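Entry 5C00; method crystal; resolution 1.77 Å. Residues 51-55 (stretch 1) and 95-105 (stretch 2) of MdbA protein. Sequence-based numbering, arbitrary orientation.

Stretch 1 51-55: EDFSC
Stretch 2 95-105: GNSTKAGAAAL

Stretch 1 leaves a strand and turns; stretch 2 is the first ten residues of a helix, preceded by its N-cap residue Gly95. Glu51 and Asp52 are extended (phi/psi -148/166 and -134/134). A type I beta turn then runs from Asp52 to Cys55, with Phe53 at -68/-8 and Ser54 at -103/7, closed by Cys55 N to Asp52 O at 3.0 Å. Cys55, at -91/114, is itself the N-cap of another helix. From Asn96 to Leu105 phi stays between -57° and -74° and psi between -30° and -47°, and the i to i-4 bonds run unbroken from Lys99 N to Gly95 O (2.9 Å) through Leu105 N to Gly101 O (2.9 Å). The register is marked by Phe53 and Ser97, whose CA atoms lie 5.1 Å apart. One water ties the backbones together at this point, accepting from Phe53 N at 2.9 Å and donating to Ser97 O at 2.8 Å.

The polar half of the contact is a chain of hydrogen bonds near the start of the helix. Asn96 (chi1 t, chi2 76°) sends ND2 to Ser54 OG at 2.9 Å, nearly straight at 172°. Ser54 (chi1 m) donates its OG to Ser97 OG at 2.7 Å, and Ser97 (chi1 m) donates OG to Asp52 OD1 at a short 2.5 Å. Each hydroxyl thus accepts one bond and donates another, and the chain ends on a carboxylate. Asp52 (chi1 t, chi2 -51°) also takes Ser54 N on OD1 at 2.9 Å, so the same oxygen braces the turn and receives the helix; its OD2 is satisfied elsewhere in the structure.

Phe53 supplies the apolar half and has the largest covered area, 90 of the 302 Å² buried by both sides together. Its CB points toward the helix, and chi1 -81° (m) with chi2 -80° lays the ring along Ala100, Gly101 and Ala104. Phe53 CB meets Ala100 CB at 3.5 Å, Phe53 CD2 lies 3.6 Å from Gly101 CA, and Phe53 CZ reaches Ala104 CB at 3.9 Å. Ala100 O sits over one ring face, while Gly101 CA and Ala104 CB approach obliquely. Ala100 and Ala104, one helical turn apart, both point CB toward stretch 1, whereas Thr98 and Ala102 point away.

The rule to read here is economy: an aromatic ring lies close to the helix over Ala100, Gly101 and Ala104, and a CB on Gly101 would come within 2.9 Å of Ser97 O, while two serines, an asparagine and an aspartate join the turn to the helix.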

# COMPACT_ATOMS: atom_id res chain seq x y z
N GLU A 51 4.93 -2.09 -5.08
CA GLU A 51 5.74 -2.04 -3.88
C GLU A 51 5.54 -3.29 -3.07
O GLU A 51 4.61 -4.09 -3.30
CB GLU A 51 5.49 -0.75 -3.06
CG GLU A 51 4.11 -0.55 -2.59
CD GLU A 51 3.79 0.86 -1.95
OE1 GLU A 51 2.63 0.99 -1.60
OE2 GLU A 51 4.63 1.80 -1.86
N ASP A 52 6.44 -3.47 -2.13
CA ASP A 52 6.41 -4.62 -1.17
C ASP A 52 6.68 -4.02 0.23
O ASP A 52 7.60 -3.21 0.41
CB ASP A 52 7.44 -5.64 -1.67
CG ASP A 52 7.54 -6.91 -0.80
OD1 ASP A 52 7.69 -6.82 0.44
OD2 ASP A 52 7.54 -8.01 -1.38
N PHE A 53 5.90 -4.43 1.22
CA PHE A 53 6.06 -3.88 2.58
C PHE A 53 7.38 -4.27 3.29
O PHE A 53 7.69 -3.70 4.34
CB PHE A 53 4.89 -4.23 3.44
CG PHE A 53 3.70 -3.33 3.23
CD1 PHE A 53 3.66 -2.07 3.83
CD2 PHE A 53 2.61 -3.74 2.45
CE1 PHE A 53 2.59 -1.23 3.67
CE2 PHE A 53 1.55 -2.88 2.27
CZ PHE A 53 1.52 -1.65 2.89
N SER A 54 8.18 -5.18 2.72
CA SER A 54 9.48 -5.48 3.30
C SER A 54 10.63 -4.82 2.53
O SER A 54 11.80 -5.10 2.82
CB SER A 54 9.72 -6.98 3.38
OG SER A 54 8.68 -7.56 4.15
N CYS A 55 10.31 -3.99 1.57
CA CYS A 55 11.30 -3.38 0.68
C CYS A 55 11.81 -2.03 1.21
O CYS A 55 11.05 -1.08 1.29
CB CYS A 55 10.65 -3.25 -0.68
SG CYS A 55 11.61 -2.33 -1.87
N GLY A 95 5.10 -14.56 5.13
CA GLY A 95 6.08 -13.78 5.85
C GLY A 95 5.66 -12.36 6.06
O GLY A 95 4.51 -12.01 5.98
N ASN A 96 6.63 -11.52 6.37
CA ASN A 96 6.33 -10.18 6.75
C ASN A 96 5.62 -9.45 5.61
O ASN A 96 4.74 -8.71 5.85
CB ASN A 96 7.61 -9.44 7.07
CG ASN A 96 7.35 -8.06 7.59
OD1 ASN A 96 6.96 -7.90 8.75
ND2 ASN A 96 7.52 -7.05 6.75
N SER A 97 6.05 -9.65 4.35
CA SER A 97 5.44 -8.92 3.23
C SER A 97 3.96 -9.29 3.09
O SER A 97 3.09 -8.44 2.82
CB SER A 97 6.21 -9.24 1.91
OG SER A 97 7.59 -8.83 1.98
N THR A 98 3.66 -10.56 3.30
CA THR A 98 2.26 -11.00 3.26
C THR A 98 1.46 -10.52 4.44
O THR A 98 0.32 -10.08 4.29
CB THR A 98 2.12 -12.52 3.11
OG1 THR A 98 2.81 -12.93 1.92
CG2 THR A 98 0.60 -12.92 3.01
N LYS A 99 2.01 -10.65 5.64
CA LYS A 99 1.30 -10.18 6.84
C LYS A 99 0.96 -8.68 6.78
O LYS A 99 -0.20 -8.26 7.03
CB LYS A 99 2.09 -10.51 8.10
CG LYS A 99 2.03 -11.97 8.47
CD LYS A 99 2.89 -12.25 9.71
CE LYS A 99 2.62 -13.67 10.23
NZ LYS A 99 3.19 -14.70 9.34
N ALA A 100 1.93 -7.86 6.41
CA ALA A 100 1.75 -6.42 6.30
C ALA A 100 0.80 -6.09 5.15
O ALA A 100 -0.13 -5.28 5.28
CB ALA A 100 3.12 -5.77 6.06
N GLY A 101 1.02 -6.73 4.00
CA GLY A 101 0.25 -6.45 2.81
C GLY A 101 -1.19 -6.88 2.98
O GLY A 101 -2.11 -6.16 2.61
N ALA A 102 -1.41 -8.03 3.60
CA ALA A 102 -2.79 -8.48 3.79
C ALA A 102 -3.52 -7.68 4.90
O ALA A 102 -4.73 -7.48 4.80
CB ALA A 102 -2.79 -9.94 4.12
N ALA A 103 -2.79 -7.18 5.90
CA ALA A 103 -3.38 -6.29 6.93
C ALA A 103 -3.84 -4.97 6.30
O ALA A 103 -4.97 -4.54 6.47
CB ALA A 103 -2.40 -6.03 8.05
N ALA A 104 -2.99 -4.41 5.45
CA ALA A 104 -3.29 -3.17 4.77
C ALA A 104 -4.45 -3.39 3.80
O ALA A 104 -5.33 -2.51 3.71
CB ALA A 104 -2.07 -2.64 4.04
N LEU A 105 -4.46 -4.52 3.08
CA LEU A 105 -5.62 -4.85 2.22
C LEU A 105 -6.93 -4.92 2.96
O LEU A 105 -7.93 -4.38 2.45
CB LEU A 105 -5.41 -6.14 1.43
CG LEU A 105 -6.54 -6.53 0.44
CD1 LEU A 105 -6.73 -5.49 -0.67
CD2 LEU A 105 -6.10 -7.85 -0.17
O HOH W 1 3.97 -6.52 0.92